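Local coordinates for 4-alpha-glucanotransferase (Corynebacterium glutamicum, PDB 5B68), which is an amylomaltase, also called disproportionating enzyme, a glucanotransferase built on a TIM-barrel-type fold with an N-terminal beta-sandwich domain, at residues H403-A413 with D424-L435. Sequence-based numbering, arbitrary orientation.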
loop_
_atom_site.group_PDB
_atom_site.type_symbol
_atom_site.label_atom_id
_atom_site.label_comp_id
_atom_site.label_asym_id
_atom_site.label_seq_id
_atom_site.Cartn_x
_atom_site.Cartn_y
_atom_site.Cartn_z
ATOM N N HIS A 403 -5.177 -11.952 15.468
ATOM C CA HIS A 403 -4.117 -12.305 16.439
ATOM C C HIS A 403 -2.838 -11.461 16.291
ATOM O O HIS A 403 -1.947 -11.519 17.173
ATOM C CB HIS A 403 -3.828 -13.820 16.296
ATOM C CG HIS A 403 -3.398 -14.265 14.915
ATOM N ND1 HIS A 403 -2.098 -14.658 14.612
ATOM C CD2 HIS A 403 -4.096 -14.405 13.760
ATOM C CE1 HIS A 403 -2.006 -14.982 13.334
ATOM N NE2 HIS A 403 -3.206 -14.828 12.799
ATOM N N VAL A 404 -2.722 -10.710 15.173
ATOM C CA VAL A 404 -1.635 -9.786 14.991
ATOM C C VAL A 404 -2.112 -8.323 14.790
ATOM O O VAL A 404 -1.324 -7.499 14.373
ATOM C CB VAL A 404 -0.675 -10.209 13.856
ATOM C CG1 VAL A 404 0.031 -11.533 14.166
ATOM C CG2 VAL A 404 -1.338 -10.270 12.489
ATOM N N LEU A 405 -3.352 -8.023 15.173
ATOM C CA LEU A 405 -3.901 -6.643 15.092
ATOM C C LEU A 405 -4.229 -6.126 16.450
ATOM O O LEU A 405 -4.293 -6.892 17.428
ATOM C CB LEU A 405 -5.172 -6.663 14.216
ATOM C CG LEU A 405 -4.917 -7.017 12.760
ATOM C CD1 LEU A 405 -6.218 -7.362 12.039
ATOM C CD2 LEU A 405 -4.155 -5.937 12.034
ATOM N N ALA A 406 -4.487 -4.835 16.556
ATOM C CA ALA A 406 -5.000 -4.222 17.769
ATOM C C ALA A 406 -6.320 -3.538 17.375
ATOM O O ALA A 406 -6.342 -2.318 17.180
ATOM C CB ALA A 406 -3.983 -3.218 18.323
ATOM N N PRO A 407 -7.419 -4.323 17.232
ATOM C CA PRO A 407 -8.624 -3.753 16.651
ATOM C C PRO A 407 -9.364 -2.681 17.481
ATOM O O PRO A 407 -10.161 -1.942 16.905
ATOM C CB PRO A 407 -9.528 -5.013 16.402
ATOM C CG PRO A 407 -9.023 -6.022 17.362
ATOM C CD PRO A 407 -7.548 -5.792 17.403
ATOM N N ASP A 408 -9.041 -2.507 18.763
ATOM C CA ASP A 408 -9.661 -1.408 19.517
ATOM C C ASP A 408 -9.001 -0.072 19.296
ATOM O O ASP A 408 -9.388 0.914 19.905
ATOM C CB ASP A 408 -9.712 -1.779 20.986
ATOM C CG ASP A 408 -10.718 -2.916 21.284
ATOM O OD1 ASP A 408 -11.538 -3.249 20.445
ATOM O OD2 ASP A 408 -10.723 -3.437 22.397
ATOM N N ALA A 409 -7.991 -0.018 18.427
ATOM C CA ALA A 409 -7.403 1.239 17.985
ATOM C C ALA A 409 -7.752 1.385 16.497
ATOM O O ALA A 409 -8.006 0.390 15.758
ATOM C CB ALA A 409 -5.868 1.244 18.181
ATOM N N SER A 410 -7.707 2.626 16.053
ATOM C CA SER A 410 -8.021 2.957 14.696
ATOM C C SER A 410 -6.900 3.880 14.176
ATOM O O SER A 410 -6.503 4.841 14.839
ATOM C CB SER A 410 -9.447 3.598 14.639
ATOM O OG SER A 410 -9.807 3.736 13.292
ATOM N N VAL A 411 -6.414 3.612 13.006
ATOM C CA VAL A 411 -5.311 4.384 12.358
ATOM C C VAL A 411 -5.790 5.677 11.732
ATOM O O VAL A 411 -6.842 5.721 11.132
ATOM C CB VAL A 411 -4.584 3.572 11.266
ATOM C CG1 VAL A 411 -3.452 4.383 10.638
ATOM C CG2 VAL A 411 -4.011 2.311 11.839
ATOM N N GLY A 412 -4.971 6.720 11.857
ATOM C CA GLY A 412 -5.327 7.981 11.210
ATOM C C GLY A 412 -4.204 8.964 11.189
ATOM O O GLY A 412 -3.044 8.595 10.986
ATOM N N ALA A 413 -4.552 10.222 11.403
ATOM C CA ALA A 413 -3.597 11.313 11.286
ATOM C C ALA A 413 -3.933 12.445 12.288
ATOM O O ALA A 413 -5.088 12.707 12.568
ATOM C CB ALA A 413 -3.638 11.803 9.879
ATOM N N ASP A 424 -9.457 10.041 10.742
ATOM C CA ASP A 424 -9.551 8.657 11.148
ATOM C C ASP A 424 -9.729 7.852 9.881
ATOM O O ASP A 424 -10.709 8.019 9.209
ATOM C CB ASP A 424 -10.774 8.472 12.036
ATOM C CG ASP A 424 -10.935 7.046 12.541
ATOM O OD1 ASP A 424 -10.025 6.238 12.356
ATOM O OD2 ASP A 424 -11.975 6.756 13.141
ATOM N N TRP A 425 -8.784 6.979 9.560
ATOM C CA TRP A 425 -8.861 6.160 8.357
ATOM C C TRP A 425 -9.586 4.845 8.598
ATOM O O TRP A 425 -9.912 4.144 7.677
ATOM C CB TRP A 425 -7.469 5.887 7.798
ATOM C CG TRP A 425 -6.710 7.105 7.493
ATOM C CD1 TRP A 425 -7.216 8.318 7.249
ATOM C CD2 TRP A 425 -5.292 7.239 7.401
ATOM N NE1 TRP A 425 -6.223 9.212 7.014
ATOM C CE2 TRP A 425 -5.023 8.570 7.103
ATOM C CE3 TRP A 425 -4.226 6.364 7.553
ATOM C CZ2 TRP A 425 -3.739 9.048 6.939
ATOM C CZ3 TRP A 425 -2.952 6.845 7.386
ATOM C CH2 TRP A 425 -2.720 8.171 7.095
ATOM N N SER A 426 -9.789 4.543 9.868
ATOM C CA SER A 426 -10.608 3.441 10.350
ATOM C C SER A 426 -9.931 2.067 10.397
ATOM O O SER A 426 -10.496 1.120 10.862
ATOM C CB SER A 426 -11.906 3.362 9.558
ATOM O OG SER A 426 -11.727 2.598 8.405
ATOM N N GLN A 427 -8.699 1.984 9.947
ATOM C CA GLN A 427 -8.027 0.699 9.860
ATOM C C GLN A 427 -7.548 0.180 11.208
ATOM O O GLN A 427 -7.100 0.957 12.011
ATOM C CB GLN A 427 -6.859 0.824 8.901
ATOM C CG GLN A 427 -7.257 1.345 7.537
ATOM C CD GLN A 427 -6.243 2.289 6.975
ATOM O OE1 GLN A 427 -5.272 2.605 7.626
ATOM N NE2 GLN A 427 -6.447 2.719 5.754
ATOM N N PRO A 428 -7.589 -1.129 11.430
ATOM C CA PRO A 428 -6.954 -1.649 12.643
ATOM C C PRO A 428 -5.446 -1.788 12.455
ATOM O O PRO A 428 -5.010 -2.318 11.443
ATOM C CB PRO A 428 -7.636 -3.009 12.828
ATOM C CG PRO A 428 -7.960 -3.473 11.462
ATOM C CD PRO A 428 -8.251 -2.200 10.680
ATOM N N PRO A 429 -4.639 -1.307 13.402
ATOM C CA PRO A 429 -3.200 -1.395 13.157
ATOM C C PRO A 429 -2.674 -2.768 13.473
ATOM O O PRO A 429 -3.220 -3.491 14.270
ATOM C CB PRO A 429 -2.636 -0.383 14.120
ATOM C CG PRO A 429 -3.606 -0.330 15.257
ATOM C CD PRO A 429 -4.939 -0.521 14.607
ATOM N N TRP A 430 -1.482 -3.047 12.982
ATOM C CA TRP A 430 -0.761 -4.207 13.443
ATOM C C TRP A 430 -0.536 -4.051 14.945
ATOM O O TRP A 430 -0.385 -2.965 15.444
ATOM C CB TRP A 430 0.632 -4.253 12.835
ATOM C CG TRP A 430 0.787 -4.484 11.383
ATOM C CD1 TRP A 430 1.437 -3.685 10.514
ATOM C CD2 TRP A 430 0.390 -5.636 10.637
ATOM N NE1 TRP A 430 1.444 -4.230 9.265
ATOM C CE2 TRP A 430 0.810 -5.437 9.312
ATOM C CE3 TRP A 430 -0.289 -6.804 10.953
ATOM C CZ2 TRP A 430 0.569 -6.357 8.314
ATOM C CZ3 TRP A 430 -0.523 -7.712 9.959
ATOM C CH2 TRP A 430 -0.102 -7.485 8.657
ATOM N N HIS A 431 -0.521 -5.163 15.649
ATOM C CA HIS A 431 -0.040 -5.181 16.992
ATOM C C HIS A 431 1.507 -5.286 16.899
ATOM O O HIS A 431 2.004 -6.268 16.337
ATOM C CB HIS A 431 -0.623 -6.412 17.730
ATOM C CG HIS A 431 -0.269 -6.433 19.173
ATOM N ND1 HIS A 431 -1.187 -6.309 20.192
ATOM C CD2 HIS A 431 0.942 -6.446 19.764
ATOM C CE1 HIS A 431 -0.543 -6.258 21.347
ATOM N NE2 HIS A 431 0.745 -6.384 21.113
ATOM N N PRO A 432 2.257 -4.268 17.389
ATOM C CA PRO A 432 3.709 -4.284 17.225
ATOM C C PRO A 432 4.459 -5.509 17.771
ATOM O O PRO A 432 5.515 -5.845 17.205
ATOM C CB PRO A 432 4.185 -3.060 17.965
ATOM C CG PRO A 432 2.970 -2.161 18.072
ATOM C CD PRO A 432 1.754 -3.027 17.984
ATOM N N VAL A 433 4.029 -6.057 18.899
ATOM C CA VAL A 433 4.662 -7.286 19.444
ATOM C C VAL A 433 4.169 -8.551 18.838
ATOM O O VAL A 433 4.957 -9.457 18.500
ATOM C CB VAL A 433 4.551 -7.354 21.005
ATOM C CG1 VAL A 433 5.188 -8.624 21.576
ATOM C CG2 VAL A 433 5.147 -6.098 21.619
ATOM N N ARG A 434 2.859 -8.741 18.753
ATOM C CA ARG A 434 2.317 -9.984 18.259
ATOM C C ARG A 434 2.670 -10.246 16.806
ATOM O O ARG A 434 2.914 -11.379 16.431
ATOM C CB ARG A 434 0.796 -10.056 18.454
ATOM C CG ARG A 434 0.424 -10.022 19.921
ATOM C CD ARG A 434 -1.053 -10.031 20.114
ATOM N NE ARG A 434 -1.233 -10.052 21.563
ATOM C CZ ARG A 434 -2.289 -9.595 22.242
ATOM N NH1 ARG A 434 -3.343 -9.087 21.618
ATOM N NH2 ARG A 434 -2.275 -9.664 23.576
ATOM N N LEU A 435 2.771 -9.203 15.984
ATOM C CA LEU A 435 3.206 -9.387 14.624
ATOM C C LEU A 435 4.636 -9.973 14.664
ATOM O O LEU A 435 4.937 -10.823 13.903
ATOM C CB LEU A 435 3.208 -8.056 13.835
ATOM C CG LEU A 435 3.626 -8.193 12.357
ATOM C CD1 LEU A 435 2.838 -9.172 11.534
ATOM C CD2 LEU A 435 3.670 -6.851 11.721
#
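Ser410 and Asp424 meet through their side chains: Ser410 OG donates to Asp424 OD1 at 2.7 Å, on the syn side of the carboxylate. Ser410 OG lies anti to its own backbone N (chi1 -172°), which also brings it within 3.1 Å of Ser426 CA. The same oxygen, Asp424 OD1, accepts a weak bond from the backbone N of Ser426. Val411 is gripped at both ends of its backbone. Its N donates to Gln427 O at 2.9 Å, and its O receives Trp425 N at 2.8 Å in the carbonyl plane, plus a weak, longer bond from Ser426 N. Gly412 CA sits over one face of the Trp425 indole, a CH-pi contact 4.0 Å from the centroid of the five-membered ring. Val411 CG1 and Ala413 CB approach the six-membered ring obliquely.

Gly412 and Asp424 form an antiparallel non-hydrogen-bonded pair in a small four-stranded antiparallel sheet, distinct from the eight-stranded parallel sheet of the TIM-barrel-type fold; strand 409-413 runs between 423-424 and 467-472. Beyond a type I beta turn from Ala406 to Ala409, the two segments meet again at a single bridge between Leu405 and Trp430. Here His431 N bonds almost straight to Val404 O (174° at the hydrogen) from above the carbonyl plane, while Ala406 N donates to Pro429 O (2.9 Å), nearly along its C=O axis.

Val404 CG2 packs 3.7 Å from Trp430 CZ3, the two side chains pointing the same way, with Val404 O at the indole edge. Pro429 fills the middle, its CB against Val411 CG2 and its CG against Ala409 CB. Arg473 bonds to Pro407 O and Ser426 O, tying the turn to the facing segment, and Leu468 and Val470 of strand 467-472 pack on Pro429.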